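Local coordinates for protein HemO (Neisseria meningitidis, PDB 1J77) that binds heme and probably cleaves it oxidatively, as a heme oxygenase, opening the porphyrin ring, at residues Leu119-Leu124 with Arg140-His145. Numbering follows the deposited sequence. Where two conformers were deposited one is given.
With HEM (protoporphyrin IX containing Fe), chain B.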
loop_
_atom_site.group_PDB
_atom_site.type_symbol
_atom_site.label_atom_id
_atom_site.label_comp_id
_atom_site.label_asym_id
_atom_site.label_seq_id
_atom_site.Cartn_x
_atom_site.Cartn_y
_atom_site.Cartn_z
ATOM N N LEU A 119 2.759 6.945 -3.512
ATOM C CA LEU A 119 2.918 7.648 -4.783
ATOM C C LEU A 119 1.531 7.985 -5.305
ATOM O O LEU A 119 1.182 9.147 -5.549
ATOM C CB LEU A 119 3.617 6.745 -5.809
ATOM C CG LEU A 119 4.326 7.399 -6.982
ATOM C CD1 LEU A 119 4.196 6.574 -8.245
ATOM C CD2 LEU A 119 3.915 8.841 -7.165
ATOM N N GLY A 120 0.709 6.966 -5.422
ATOM C CA GLY A 120 -0.599 7.133 -6.016
ATOM C C GLY A 120 -1.759 7.488 -5.130
ATOM O O GLY A 120 -2.881 7.446 -5.599
ATOM N N ALA A 121 -1.523 7.882 -3.879
ATOM C CA ALA A 121 -2.579 8.210 -2.931
ATOM C C ALA A 121 -3.192 9.600 -3.070
ATOM O O ALA A 121 -4.049 9.962 -2.303
ATOM C CB ALA A 121 -2.036 8.052 -1.504
ATOM N N ALA A 122 -2.759 10.385 -4.032
ATOM C CA ALA A 122 -3.361 11.707 -4.227
ATOM C C ALA A 122 -4.882 11.676 -4.504
ATOM O O ALA A 122 -5.651 12.510 -3.991
ATOM C CB ALA A 122 -2.675 12.407 -5.353
ATOM N N PHE A 123 -5.324 10.733 -5.326
ATOM C CA PHE A 123 -6.753 10.679 -5.651
ATOM C C PHE A 123 -7.513 10.378 -4.395
ATOM O O PHE A 123 -8.524 10.996 -4.081
ATOM C CB PHE A 123 -7.002 9.619 -6.723
ATOM C CG PHE A 123 -8.428 9.422 -7.063
ATOM C CD1 PHE A 123 -9.011 10.161 -8.086
ATOM C CD2 PHE A 123 -9.179 8.473 -6.391
ATOM C CE1 PHE A 123 -10.346 9.976 -8.422
ATOM C CE2 PHE A 123 -10.508 8.298 -6.714
ATOM C CZ PHE A 123 -11.087 9.047 -7.737
ATOM N N LEU A 124 -7.051 9.406 -3.615
ATOM C CA LEU A 124 -7.731 9.063 -2.392
ATOM C C LEU A 124 -7.718 10.235 -1.407
ATOM O O LEU A 124 -8.687 10.435 -0.676
ATOM C CB LEU A 124 -7.091 7.841 -1.742
ATOM C CG LEU A 124 -7.242 6.504 -2.468
ATOM C CD1 LEU A 124 -6.336 5.566 -1.789
ATOM C CD2 LEU A 124 -8.686 5.983 -2.453
ATOM N N ARG A 140 -4.256 11.505 7.545
ATOM C CA ARG A 140 -2.809 11.662 7.755
ATOM C C ARG A 140 -1.994 10.692 6.889
ATOM O O ARG A 140 -0.965 11.073 6.292
ATOM C CB ARG A 140 -2.552 11.419 9.254
ATOM C CG ARG A 140 -3.439 12.255 10.291
ATOM C CD ARG A 140 -3.426 11.664 11.703
ATOM N NE ARG A 140 -4.166 12.416 12.708
ATOM C CZ ARG A 140 -3.685 13.425 13.442
ATOM N NH1 ARG A 140 -2.461 13.862 13.287
ATOM N NH2 ARG A 140 -4.431 14.009 14.351
ATOM N N HIS A 141 -2.457 9.442 6.812
ATOM C CA HIS A 141 -1.735 8.398 6.052
ATOM C C HIS A 141 -1.729 8.582 4.547
ATOM O O HIS A 141 -0.862 8.026 3.850
ATOM C CB HIS A 141 -2.223 7.000 6.429
ATOM C CG HIS A 141 -3.438 6.549 5.689
ATOM N ND1 HIS A 141 -4.718 6.821 6.111
ATOM C CD2 HIS A 141 -3.553 5.782 4.581
ATOM C CE1 HIS A 141 -5.577 6.247 5.275
ATOM N NE2 HIS A 141 -4.893 5.626 4.333
ATOM N N LEU A 142 -2.620 9.455 4.064
ATOM C CA LEU A 142 -2.755 9.738 2.637
ATOM C C LEU A 142 -2.107 11.028 2.206
ATOM O O LEU A 142 -1.964 11.291 1.018
ATOM C CB LEU A 142 -4.246 9.793 2.253
ATOM C CG LEU A 142 -5.083 8.513 2.385
ATOM C CD1 LEU A 142 -6.611 8.747 2.178
ATOM C CD2 LEU A 142 -4.613 7.448 1.450
ATOM N N ALA A 143 -1.669 11.820 3.175
ATOM C CA ALA A 143 -1.029 13.085 2.854
ATOM C C ALA A 143 0.289 12.851 2.107
ATOM O O ALA A 143 0.959 11.803 2.256
ATOM C CB ALA A 143 -0.808 13.853 4.097
ATOM N N PRO A 144 0.648 13.810 1.274
ATOM C CA PRO A 144 1.829 13.705 0.417
ATOM C C PRO A 144 3.123 13.745 1.213
ATOM O O PRO A 144 3.140 14.395 2.255
ATOM C CB PRO A 144 1.760 14.973 -0.444
ATOM C CG PRO A 144 0.683 15.749 0.029
ATOM C CD PRO A 144 -0.041 15.106 1.156
ATOM N N HIS A 145 4.169 13.076 0.758
ATOM C CA HIS A 145 5.466 13.182 1.451
ATOM C C HIS A 145 5.816 14.672 1.457
ATOM O O HIS A 145 5.584 15.351 0.446
ATOM C CB HIS A 145 6.537 12.372 0.726
ATOM C CG HIS A 145 7.838 12.301 1.462
ATOM N ND1 HIS A 145 8.662 13.394 1.603
ATOM C CD2 HIS A 145 8.451 11.281 2.110
ATOM C CE1 HIS A 145 9.720 13.055 2.321
ATOM N NE2 HIS A 145 9.622 11.774 2.629
HETATM C CHA HEM B . 0.763 4.068 -8.632
HETATM C CHB HEM B . -3.934 5.220 -8.383
HETATM C CHC HEM B . -4.504 2.035 -4.732
HETATM C CHD HEM B . 0.102 0.550 -5.332
HETATM C C1A HEM B . -0.433 4.720 -8.812
HETATM C C2A HEM B . -0.657 5.916 -9.654
HETATM C C3A HEM B . -1.954 6.205 -9.564
HETATM C C4A HEM B . -2.607 5.232 -8.699
HETATM C CMA HEM B . -2.667 7.381 -10.277
HETATM C CAA HEM B . 0.376 6.762 -10.454
HETATM C CBA HEM B . 0.813 7.942 -9.586
HETATM C CGA HEM B . 1.932 8.739 -10.230
HETATM O O1A HEM B . 2.612 8.185 -11.142
HETATM O O2A HEM B . 2.111 9.929 -9.832
HETATM C C1B HEM B . -4.512 4.469 -7.370
HETATM C C2B HEM B . -5.878 4.576 -6.939
HETATM C C3B HEM B . -6.062 3.665 -5.940
HETATM C C4B HEM B . -4.771 3.027 -5.688
HETATM C CMB HEM B . -6.863 5.582 -7.587
HETATM C CAB HEM B . -7.322 3.416 -5.109
HETATM C CBB HEM B . -8.536 3.516 -5.641
HETATM C C1C HEM B . -3.298 1.411 -4.550
HETATM C C2C HEM B . -2.984 0.446 -3.497
HETATM C C3C HEM B . -1.736 0.000 -3.712
HETATM C C4C HEM B . -1.158 0.722 -4.812
HETATM C CMC HEM B . -4.005 -0.040 -2.459
HETATM C CAC HEM B . -0.949 -1.033 -2.918
HETATM C CBC HEM B . -1.593 -1.898 -2.140
HETATM C C1D HEM B . 0.651 1.363 -6.273
HETATM C C2D HEM B . 2.012 1.212 -6.717
HETATM C C3D HEM B . 2.226 2.273 -7.750
HETATM C C4D HEM B . 0.968 2.976 -7.813
HETATM C CMD HEM B . 3.003 0.156 -6.223
HETATM C CAD HEM B . 3.505 2.621 -8.513
HETATM C CBD HEM B . 3.437 2.251 -9.965
HETATM C CGD HEM B . 4.815 2.563 -10.503
HETATM O O1D HEM B . 5.692 1.670 -10.410
HETATM O O2D HEM B . 5.012 3.677 -11.080
HETATM N NA HEM B . -1.634 4.356 -8.250
HETATM N NB HEM B . -3.880 3.491 -6.617
HETATM N NC HEM B . -2.163 1.548 -5.294
HETATM N ND HEM B . 0.021 2.423 -6.940
HETATM FE FE HEM B . -1.928 2.887 -6.862
HETATM O O HOH W 1 -1.392 4.146 -5.471
#
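Leu142 carries the whole of its side of this contact, laying its two methyl groups against Ala121 and Leu124. Its CD2 meets Ala121 CB at 4.0 Å and also packs on Leu124 CB, while CD1 lies 4.1 Å from Leu124 CB and reaches the backbone at Leu124 O. The forked end of a leucine suits this place, since CD2 fills the angle between Ala121 and Leu124 while CD1 spreads along Leu124 to its backbone. Its CG stands anti to its own carbonyl carbon (chi1 -64°), which carries the fork toward 119-124. Ala121, whose single methyl is all the side chain it has, lets the two backbones come to 5.8 Å between the CA atoms of Ala121 and Leu142. These touches are purely van der Waals, and all three residues are buried.

On the heme side the same short segment lines the distal pocket, across the porphyrin from the axial ligand His23. Gly120, the first residue to leave the helical conformation after helix 104-119, passes over the porphyrin; having no side chain, it brings its backbone close, with CA 3.7 Å from HEM C1A. A water completes the iron coordination, 1.9 Å from HEM FE. Leu124 is shared between the two environments: CB faces Leu142, whereas CD2 rests on the vinyl group, 3.9 Å from HEM CAB. Phe123 CD2 approaches the methyl HEM CMB at 3.9 Å.

Polar partners hold the outer segment: His141 bonds through ND1 to Asp84 and through NE2 to Gln49, and Leu142 O accepts from Arg149. Thus the loop between helices 122-129 and 149-162 backs the kinked distal helix, with helix 39-60 supplying Tyr42 against Leu142 and Phe45 against Leu124, and helix 78-87 bordering His141.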